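Local coordinates for translation initiation factor eIF2b-like protein,Translation initiation factor eIF2b-like protein (Chaetomium thermophilum, PDB 4ZEM) that serves as the beta subunit of eIF2B, the decameric complex thought to exchange guanine nucleotide on eIF2 during translation initiation, at residues A[53-62]-A[159-168]; A[212-222]-A[243-253]. All blocks are in the same frame, centred on the assembly; numbering follows the deposited sequence.

Contact 1: residues A[53-62]-A[159-168]; sequences LRQVVAKSKW and LRSEVMDGIE
R54 lies across M164, I167 and E168 where helices 43-59 and 154-182 pack antiparallel, their local axes 9.5 Å apart at 172°. From CB outward, R54 first rests on I167, CB to CG2 at 3.7 Å, and CG stays beside that same methyl. The chain runs extended, CG anti to the backbone N (chi1 -170°), so that CD and NE pass M164 O, which lies at the guanidinium edge, in its plane; NE also meets E168 CG. M164 CE sits over one face, near CZ and NH1 and 3.5 Å from R54 NH2, and NH2 makes a long salt bridge of 3.8 Å with E168 OE1. One turn on, V57 is a knob in the hole formed by R160, V163, M164 and I167; its CG2 touches I167 CD1 at 3.8 Å. A58 CB meets M164 SD. Past the helix end, W62 folds back with NE1 bonded to V57 O at 3.1 Å, and its CZ2 edge abuts R160 CB. The bend at chi3 of R160 (90°) brings NH1 to A58 O, a weak bond of 2.7 Å. The chemistry implies a helical joint held mainly by apolar packing of V57, M164 and I167, backed by two weak polar links from R54 and R160.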
loop_
_atom_site.group_PDB
_atom_site.type_symbol
_atom_site.label_atom_id
_atom_site.label_comp_id
_atom_site.label_asym_id
_atom_site.label_seq_id
_atom_site.Cartn_x
_atom_site.Cartn_y
_atom_site.Cartn_z
ATOM N N LEU A 53 4.970 7.119 12.343
ATOM C CA LEU A 53 3.744 7.734 12.844
ATOM C C LEU A 53 3.403 7.210 14.237
ATOM O O LEU A 53 2.896 7.950 15.082
ATOM C CB LEU A 53 2.581 7.494 11.880
ATOM C CG LEU A 53 2.682 8.258 10.557
ATOM C CD1 LEU A 53 1.390 8.129 9.760
ATOM C CD2 LEU A 53 3.034 9.727 10.801
ATOM N N ARG A 54 3.703 5.937 14.477
ATOM C CA ARG A 54 3.511 5.350 15.797
ATOM C C ARG A 54 4.374 6.060 16.839
ATOM O O ARG A 54 3.942 6.293 17.972
ATOM C CB ARG A 54 3.839 3.862 15.780
ATOM C CG ARG A 54 3.437 3.132 17.048
ATOM C CD ARG A 54 3.781 1.659 16.965
ATOM N NE ARG A 54 3.521 0.973 18.223
ATOM C CZ ARG A 54 4.440 0.750 19.155
ATOM N NH1 ARG A 54 5.689 1.157 18.967
ATOM N NH2 ARG A 54 4.110 0.117 20.271
ATOM N N GLN A 55 5.591 6.412 16.443
ATOM C CA GLN A 55 6.515 7.090 17.336
ATOM C C GLN A 55 6.085 8.541 17.551
ATOM O O GLN A 55 6.315 9.116 18.615
ATOM C CB GLN A 55 7.931 7.050 16.763
ATOM C CG GLN A 55 8.654 5.743 16.986
ATOM C CD GLN A 55 8.765 5.365 18.448
ATOM O OE1 GLN A 55 9.038 6.208 19.303
ATOM N NE2 GLN A 55 8.558 4.086 18.743
ATOM N N VAL A 56 5.448 9.119 16.538
ATOM C CA VAL A 56 4.868 10.453 16.657
ATOM C C VAL A 56 3.749 10.452 17.694
ATOM O O VAL A 56 3.679 11.334 18.543
ATOM C CB VAL A 56 4.333 10.953 15.297
ATOM C CG1 VAL A 56 3.514 12.217 15.464
ATOM C CG2 VAL A 56 5.481 11.179 14.332
ATOM N N VAL A 57 2.888 9.441 17.634
ATOM C CA VAL A 57 1.811 9.299 18.608
ATOM C C VAL A 57 2.399 9.134 20.006
ATOM O O VAL A 57 1.918 9.727 20.969
ATOM C CB VAL A 57 0.889 8.106 18.276
ATOM C CG1 VAL A 57 -0.121 7.883 19.393
ATOM C CG2 VAL A 57 0.176 8.346 16.954
ATOM N N ALA A 58 3.451 8.329 20.103
ATOM C CA ALA A 58 4.086 8.031 21.384
ATOM C C ALA A 58 4.891 9.185 21.990
ATOM O O ALA A 58 4.762 9.471 23.173
ATOM C CB ALA A 58 4.984 6.811 21.235
ATOM N N LYS A 59 5.740 9.826 21.195
ATOM C CA LYS A 59 6.685 10.802 21.729
ATOM C C LYS A 59 6.334 12.283 21.556
ATOM O O LYS A 59 6.848 13.114 22.301
ATOM C CB LYS A 59 8.068 10.549 21.132
ATOM C CG LYS A 59 8.614 9.156 21.402
ATOM C CD LYS A 59 10.046 9.041 20.911
ATOM C CE LYS A 59 10.738 7.811 21.470
ATOM N NZ LYS A 59 12.215 7.888 21.281
ATOM N N SER A 60 5.506 12.636 20.574
ATOM C CA SER A 60 5.166 14.050 20.382
ATOM C C SER A 60 4.319 14.581 21.549
ATOM O O SER A 60 3.737 13.804 22.306
ATOM C CB SER A 60 4.447 14.268 19.049
ATOM O OG SER A 60 3.095 13.855 19.117
ATOM N N LYS A 61 4.245 15.906 21.676
ATOM C CA LYS A 61 3.380 16.564 22.663
ATOM C C LYS A 61 1.987 16.942 22.144
ATOM O O LYS A 61 1.866 17.610 21.120
ATOM C CB LYS A 61 4.065 17.836 23.174
ATOM C CG LYS A 61 5.428 17.635 23.803
ATOM C CD LYS A 61 6.087 18.979 24.075
ATOM C CE LYS A 61 7.591 18.840 24.202
ATOM N NZ LYS A 61 7.970 18.258 25.518
ATOM N N TRP A 62 0.969 16.414 22.809
ATOM C CA TRP A 62 -0.419 16.683 22.484
ATOM C C TRP A 62 -1.255 16.329 23.703
ATOM O O TRP A 62 -0.902 15.423 24.450
ATOM C CB TRP A 62 -0.866 15.861 21.273
ATOM C CG TRP A 62 -0.640 14.396 21.430
ATOM C CD1 TRP A 62 0.497 13.712 21.143
ATOM C CD2 TRP A 62 -1.574 13.431 21.920
ATOM N NE1 TRP A 62 0.333 12.384 21.423
ATOM C CE2 TRP A 62 -0.932 12.185 21.903
ATOM C CE3 TRP A 62 -2.892 13.503 22.373
ATOM C CZ2 TRP A 62 -1.559 11.019 22.316
ATOM C CZ3 TRP A 62 -3.510 12.346 22.786
ATOM C CH2 TRP A 62 -2.846 11.120 22.753
ATOM N N LEU A 159 -6.004 6.987 25.371
ATOM C CA LEU A 159 -6.187 7.119 23.929
ATOM C C LEU A 159 -4.873 6.827 23.218
ATOM O O LEU A 159 -4.852 6.124 22.205
ATOM C CB LEU A 159 -6.713 8.523 23.591
ATOM C CG LEU A 159 -7.037 8.996 22.163
ATOM C CD1 LEU A 159 -5.818 9.242 21.287
ATOM C CD2 LEU A 159 -8.056 8.083 21.479
ATOM N N ARG A 160 -3.781 7.344 23.776
ATOM C CA ARG A 160 -2.454 7.160 23.206
ATOM C C ARG A 160 -2.123 5.682 23.063
ATOM O O ARG A 160 -1.621 5.249 22.028
ATOM C CB ARG A 160 -1.399 7.846 24.075
ATOM C CG ARG A 160 0.011 7.815 23.505
ATOM C CD ARG A 160 1.016 8.306 24.537
ATOM N NE ARG A 160 1.522 7.196 25.336
ATOM C CZ ARG A 160 2.779 6.763 25.320
ATOM N NH1 ARG A 160 3.679 7.349 24.546
ATOM N NH2 ARG A 160 3.135 5.740 26.084
ATOM N N SER A 161 -2.418 4.914 24.106
ATOM C CA SER A 161 -2.141 3.484 24.114
ATOM C C SER A 161 -2.940 2.747 23.049
ATOM O O SER A 161 -2.419 1.869 22.359
ATOM C CB SER A 161 -2.438 2.886 25.489
ATOM O OG SER A 161 -2.355 1.472 25.440
ATOM N N GLU A 162 -4.212 3.099 22.927
ATOM C CA GLU A 162 -5.093 2.435 21.973
ATOM C C GLU A 162 -4.716 2.750 20.520
ATOM O O GLU A 162 -4.786 1.880 19.649
ATOM C CB GLU A 162 -6.548 2.825 22.242
ATOM C CG GLU A 162 -7.537 1.670 22.115
ATOM C CD GLU A 162 -7.367 0.606 23.195
ATOM O OE1 GLU A 162 -8.096 -0.407 23.142
ATOM O OE2 GLU A 162 -6.513 0.771 24.095
ATOM N N VAL A 163 -4.320 3.994 20.263
ATOM C CA VAL A 163 -3.906 4.403 18.923
ATOM C C VAL A 163 -2.635 3.690 18.482
ATOM O O VAL A 163 -2.539 3.226 17.343
ATOM C CB VAL A 163 -3.689 5.928 18.838
ATOM C CG1 VAL A 163 -2.985 6.301 17.538
ATOM C CG2 VAL A 163 -5.014 6.655 18.960
ATOM N N MET A 164 -1.668 3.586 19.387
ATOM C CA MET A 164 -0.419 2.906 19.072
ATOM C C MET A 164 -0.666 1.443 18.709
ATOM O O MET A 164 -0.064 0.910 17.772
ATOM C CB MET A 164 0.546 2.993 20.260
ATOM C CG MET A 164 1.124 4.380 20.509
ATOM S SD MET A 164 2.150 4.500 21.999
ATOM C CE MET A 164 3.438 3.313 21.636
ATOM N N ASP A 165 -1.571 0.806 19.444
ATOM C CA ASP A 165 -1.989 -0.558 19.154
ATOM C C ASP A 165 -2.589 -0.679 17.749
ATOM O O ASP A 165 -2.271 -1.609 17.000
ATOM C CB ASP A 165 -2.975 -1.039 20.221
ATOM C CG ASP A 165 -2.268 -1.610 21.443
ATOM O OD1 ASP A 165 -1.049 -1.874 21.356
ATOM O OD2 ASP A 165 -2.922 -1.792 22.490
ATOM N N GLY A 166 -3.461 0.261 17.400
ATOM C CA GLY A 166 -4.120 0.265 16.106
ATOM C C GLY A 166 -3.123 0.428 14.976
ATOM O O GLY A 166 -3.276 -0.170 13.899
ATOM N N ILE A 167 -2.101 1.249 15.216
ATOM C CA ILE A 167 -1.042 1.455 14.236
ATOM C C ILE A 167 -0.220 0.181 14.033
ATOM O O ILE A 167 0.219 -0.108 12.917
ATOM C CB ILE A 167 -0.121 2.621 14.642
ATOM C CG1 ILE A 167 -0.923 3.926 14.699
ATOM C CG2 ILE A 167 1.018 2.781 13.646
ATOM C CD1 ILE A 167 -0.065 5.160 14.912
ATOM N N GLU A 168 -0.030 -0.594 15.096
ATOM C CA GLU A 168 0.673 -1.869 14.967
ATOM C C GLU A 168 -0.110 -2.808 14.063
ATOM O O GLU A 168 0.462 -3.556 13.275
ATOM C CB GLU A 168 0.879 -2.524 16.331
ATOM C CG GLU A 168 2.284 -2.410 16.875
ATOM C CD GLU A 168 2.397 -2.904 18.308
ATOM O OE1 GLU A 168 1.605 -2.456 19.166
ATOM O OE2 GLU A 168 3.285 -3.741 18.572
#

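Contact 2: residues A[212-222]-A[243-253]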
loop_
_atom_site.group_PDB
_atom_site.type_symbol
_atom_site.label_atom_id
_atom_site.label_comp_id
_atom_site.label_asym_id
_atom_site.label_seq_id
_atom_site.Cartn_x
_atom_site.Cartn_y
_atom_site.Cartn_z
ATOM N N ALA A 212 1.935 -21.752 -7.822
ATOM C CA ALA A 212 2.721 -22.887 -8.294
ATOM C C ALA A 212 2.625 -24.070 -7.335
ATOM O O ALA A 212 2.724 -25.225 -7.755
ATOM C CB ALA A 212 4.171 -22.479 -8.485
ATOM N N SER A 213 2.473 -23.778 -6.046
ATOM C CA SER A 213 2.349 -24.824 -5.032
ATOM C C SER A 213 1.044 -25.595 -5.202
ATOM O O SER A 213 0.920 -26.704 -4.708
ATOM C CB SER A 213 2.424 -24.247 -3.614
ATOM O OG SER A 213 1.237 -23.550 -3.271
ATOM N N LYS A 214 0.040 -24.974 -5.821
ATOM C CA LYS A 214 -1.257 -25.634 -5.971
ATOM C C LYS A 214 -1.750 -25.813 -7.395
ATOM O O LYS A 214 -2.824 -26.363 -7.612
ATOM C CB LYS A 214 -2.303 -24.857 -5.186
ATOM C CG LYS A 214 -1.933 -24.693 -3.735
ATOM C CD LYS A 214 -3.106 -24.227 -2.925
ATOM C CE LYS A 214 -2.784 -24.279 -1.450
ATOM N NZ LYS A 214 -3.627 -23.324 -0.695
ATOM N N ARG A 215 -0.985 -25.332 -8.365
ATOM C CA ARG A 215 -1.417 -25.380 -9.756
ATOM C C ARG A 215 -0.254 -25.666 -10.689
ATOM O O ARG A 215 0.887 -25.284 -10.414
ATOM C CB ARG A 215 -2.078 -24.055 -10.168
ATOM C CG ARG A 215 -3.383 -23.752 -9.473
ATOM C CD ARG A 215 -4.517 -24.381 -10.228
ATOM N NE ARG A 215 -5.813 -23.981 -9.703
ATOM C CZ ARG A 215 -6.470 -24.656 -8.771
ATOM N NH1 ARG A 215 -5.952 -25.766 -8.271
ATOM N NH2 ARG A 215 -7.652 -24.226 -8.351
ATOM N N ARG A 216 -0.554 -26.308 -11.811
ATOM C CA ARG A 216 0.441 -26.525 -12.845
ATOM C C ARG A 216 0.104 -25.590 -14.006
ATOM O O ARG A 216 -0.958 -25.718 -14.613
ATOM C CB ARG A 216 0.446 -27.988 -13.293
ATOM C CG ARG A 216 1.556 -28.366 -14.259
ATOM C CD ARG A 216 1.048 -29.286 -15.365
ATOM N NE ARG A 216 -0.009 -28.656 -16.158
ATOM C CZ ARG A 216 -1.189 -29.203 -16.423
ATOM N NH1 ARG A 216 -1.495 -30.403 -15.946
ATOM N NH2 ARG A 216 -2.069 -28.543 -17.162
ATOM N N PHE A 217 0.997 -24.655 -14.317
ATOM C CA PHE A 217 0.710 -23.660 -15.350
ATOM C C PHE A 217 1.984 -23.030 -15.906
ATOM O O PHE A 217 3.097 -23.437 -15.566
ATOM C CB PHE A 217 -0.229 -22.565 -14.810
ATOM C CG PHE A 217 0.359 -21.733 -13.698
ATOM C CD1 PHE A 217 0.507 -22.258 -12.417
ATOM C CD2 PHE A 217 0.697 -20.400 -13.912
ATOM C CE1 PHE A 217 1.037 -21.487 -11.385
ATOM C CE2 PHE A 217 1.218 -19.623 -12.877
ATOM C CZ PHE A 217 1.394 -20.174 -11.613
ATOM N N THR A 218 1.805 -22.076 -16.815
ATOM C CA THR A 218 2.919 -21.411 -17.476
ATOM C C THR A 218 2.910 -19.907 -17.223
ATOM O O THR A 218 1.873 -19.253 -17.343
ATOM C CB THR A 218 2.887 -21.687 -19.001
ATOM O OG1 THR A 218 2.959 -23.101 -19.230
ATOM C CG2 THR A 218 4.044 -21.012 -19.709
ATOM N N VAL A 219 4.075 -19.355 -16.905
ATOM C CA VAL A 219 4.193 -17.921 -16.695
ATOM C C VAL A 219 5.028 -17.279 -17.797
ATOM O O VAL A 219 6.150 -17.707 -18.077
ATOM C CB VAL A 219 4.817 -17.614 -15.318
ATOM C CG1 VAL A 219 5.081 -16.126 -15.152
ATOM C CG2 VAL A 219 3.909 -18.108 -14.224
ATOM N N ILE A 220 4.473 -16.241 -18.412
ATOM C CA ILE A 220 5.177 -15.500 -19.446
ATOM C C ILE A 220 5.619 -14.155 -18.877
ATOM O O ILE A 220 4.802 -13.376 -18.379
ATOM C CB ILE A 220 4.302 -15.276 -20.696
ATOM C CG1 ILE A 220 3.827 -16.612 -21.282
ATOM C CG2 ILE A 220 5.060 -14.473 -21.741
ATOM C CD1 ILE A 220 2.488 -17.083 -20.743
ATOM N N LEU A 221 6.925 -13.917 -18.892
ATOM C CA LEU A 221 7.469 -12.682 -18.355
ATOM C C LEU A 221 7.788 -11.720 -19.491
ATOM O O LEU A 221 8.615 -12.015 -20.356
ATOM C CB LEU A 221 8.712 -12.971 -17.516
ATOM C CG LEU A 221 8.491 -13.891 -16.313
ATOM C CD1 LEU A 221 9.814 -14.337 -15.755
ATOM C CD2 LEU A 221 7.705 -13.179 -15.233
ATOM N N ALA A 222 7.103 -10.583 -19.504
ATOM C CA ALA A 222 7.294 -9.595 -20.554
ATOM C C ALA A 222 7.627 -8.227 -19.979
ATOM O O ALA A 222 7.041 -7.802 -18.984
ATOM C CB ALA A 222 6.057 -9.507 -21.430
ATOM N N LEU A 243 10.238 -20.611 -9.949
ATOM C CA LEU A 243 9.033 -21.115 -10.598
ATOM C C LEU A 243 9.227 -22.474 -11.245
ATOM O O LEU A 243 8.367 -23.341 -11.160
ATOM C CB LEU A 243 8.523 -20.118 -11.634
ATOM C CG LEU A 243 7.858 -18.853 -11.106
ATOM C CD1 LEU A 243 7.482 -17.934 -12.250
ATOM C CD2 LEU A 243 6.641 -19.196 -10.269
ATOM N N ASN A 244 10.368 -22.646 -11.896
ATOM C CA ASN A 244 10.695 -23.895 -12.568
ATOM C C ASN A 244 10.792 -25.058 -11.586
ATOM O O ASN A 244 10.340 -26.164 -11.881
ATOM C CB ASN A 244 12.007 -23.762 -13.351
ATOM C CG ASN A 244 11.902 -22.788 -14.516
ATOM O OD1 ASN A 244 10.811 -22.523 -15.032
ATOM N ND2 ASN A 244 13.044 -22.251 -14.937
ATOM N N ALA A 245 11.364 -24.800 -10.413
ATOM C CA ALA A 245 11.503 -25.841 -9.396
ATOM C C ALA A 245 10.139 -26.250 -8.848
ATOM O O ALA A 245 9.928 -27.394 -8.453
ATOM C CB ALA A 245 12.408 -25.368 -8.277
ATOM N N ALA A 246 9.217 -25.296 -8.838
ATOM C CA ALA A 246 7.875 -25.503 -8.314
ATOM C C ALA A 246 7.041 -26.345 -9.282
ATOM O O ALA A 246 6.022 -26.920 -8.902
ATOM C CB ALA A 246 7.207 -24.176 -8.043
ATOM N N GLY A 247 7.463 -26.366 -10.544
ATOM C CA GLY A 247 6.815 -27.152 -11.577
ATOM C C GLY A 247 6.185 -26.262 -12.633
ATOM O O GLY A 247 5.469 -26.729 -13.513
ATOM N N VAL A 248 6.471 -24.968 -12.561
ATOM C CA VAL A 248 5.871 -24.033 -13.492
ATOM C C VAL A 248 6.833 -23.684 -14.624
ATOM O O VAL A 248 7.994 -23.340 -14.394
ATOM C CB VAL A 248 5.420 -22.745 -12.757
ATOM C CG1 VAL A 248 5.108 -21.620 -13.739
ATOM C CG2 VAL A 248 4.202 -23.043 -11.917
ATOM N N SER A 249 6.335 -23.807 -15.850
ATOM C CA SER A 249 7.076 -23.414 -17.040
ATOM C C SER A 249 7.118 -21.899 -17.167
ATOM O O SER A 249 6.167 -21.205 -16.797
ATOM C CB SER A 249 6.473 -24.054 -18.298
ATOM O OG SER A 249 6.578 -25.469 -18.229
ATOM N N THR A 250 8.237 -21.389 -17.666
ATOM C CA THR A 250 8.401 -19.952 -17.851
ATOM C C THR A 250 8.802 -19.624 -19.274
ATOM O O THR A 250 9.597 -20.335 -19.899
ATOM C CB THR A 250 9.435 -19.352 -16.876
ATOM O OG1 THR A 250 10.650 -20.115 -16.937
ATOM C CG2 THR A 250 8.900 -19.388 -15.457
ATOM N N ILE A 251 8.210 -18.550 -19.784
ATOM C CA ILE A 251 8.474 -18.090 -21.130
ATOM C C ILE A 251 9.016 -16.671 -21.113
ATOM O O ILE A 251 8.495 -15.806 -20.416
ATOM C CB ILE A 251 7.195 -18.157 -21.991
ATOM C CG1 ILE A 251 6.763 -19.621 -22.153
ATOM C CG2 ILE A 251 7.415 -17.493 -23.347
ATOM C CD1 ILE A 251 5.479 -19.832 -22.946
ATOM N N ASN A 252 10.097 -16.450 -21.847
ATOM C CA ASN A 252 10.625 -15.109 -22.044
ATOM C C ASN A 252 10.208 -14.604 -23.412
ATOM O O ASN A 252 10.422 -15.277 -24.419
ATOM C CB ASN A 252 12.147 -15.078 -21.899
ATOM C CG ASN A 252 12.587 -14.933 -20.459
ATOM O OD1 ASN A 252 12.075 -14.087 -19.722
ATOM N ND2 ASN A 252 13.533 -15.767 -20.043
ATOM N N LEU A 253 9.619 -13.420 -23.437
ATOM C CA LEU A 253 9.133 -12.809 -24.661
ATOM C C LEU A 253 10.023 -11.713 -25.195
ATOM O O LEU A 253 10.562 -10.918 -24.438
ATOM C CB LEU A 253 7.759 -12.203 -24.423
ATOM C CG LEU A 253 6.551 -13.035 -24.801
ATOM C CD1 LEU A 253 5.338 -12.124 -24.826
ATOM C CD2 LEU A 253 6.779 -13.653 -26.165
HETATM O O HOH W 1 4.660 -26.345 -16.189
#
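F217 and V248 meet near the start of two parallel strands of a beta-alpha-beta crossover in a Rossmann-like sheet: strand 218-222 leads through helix 237-246 into the edge strand 249-252. The backbone ladder comes first. S249 N gives to F217 O, V219 N to S249 O (2.8 Å), I251 N to V219 O, and L221 N to I251 O (2.9 Å). CA-H...O contacts fill in between, T250 CA lying 3.2 Å from V219 O.

Apolar packing splits by face. On the side of T218, I220 and I251, I220 CG1 lies beside I251 CB (3.8 Å) and its CG2 meets L253 CG (3.7 Å), with Y261 of helix 258-261 against I220, I251 and L253. With an alanine at I220 both branches are gone, which would probably open a gap between I251, L253 and Y261 and let the L253 side chain turn more easily. On the V219 face, the L243 side chain crosses that of V219 at about a right angle, its CD1 nearest V219 CB and CG2.

V248 holds CG1 opposite its backbone N (chi1 166°), which turns CG1 to V219 CG2 and puts CG2 over the F217 ring, a CH-pi contact 4.0 Å from the centroid. V248 CG2 also meets A212 CB, which packs on A246. G247, at positive phi, ends helix 237-246 in a Schellman motif. Beside it one water donates to G247 O at 2.8 Å and sits 2.9 Å from S249 OG.

From the N terminus, the chain reaches contact 1 at the end of helix 43-59, runs through helices 65-82, 88-104 and 117-124, and closes that long loop, with no strand in its modelled part, when helix 154-182 comes back alongside. This ties the N-terminal helical part together. The same helix carries the chain toward strand 194-198, the first strand of the sheet along the chain, and contact 2 then closes a much shorter loop, joining 212-222 to 243-253 at one edge of the sheet. The two loops follow in series, neither nested nor crossed. The centres of contact 1 and contact 2 are about 44 Å apart, on opposite sides of the chain's centre. The two do not touch.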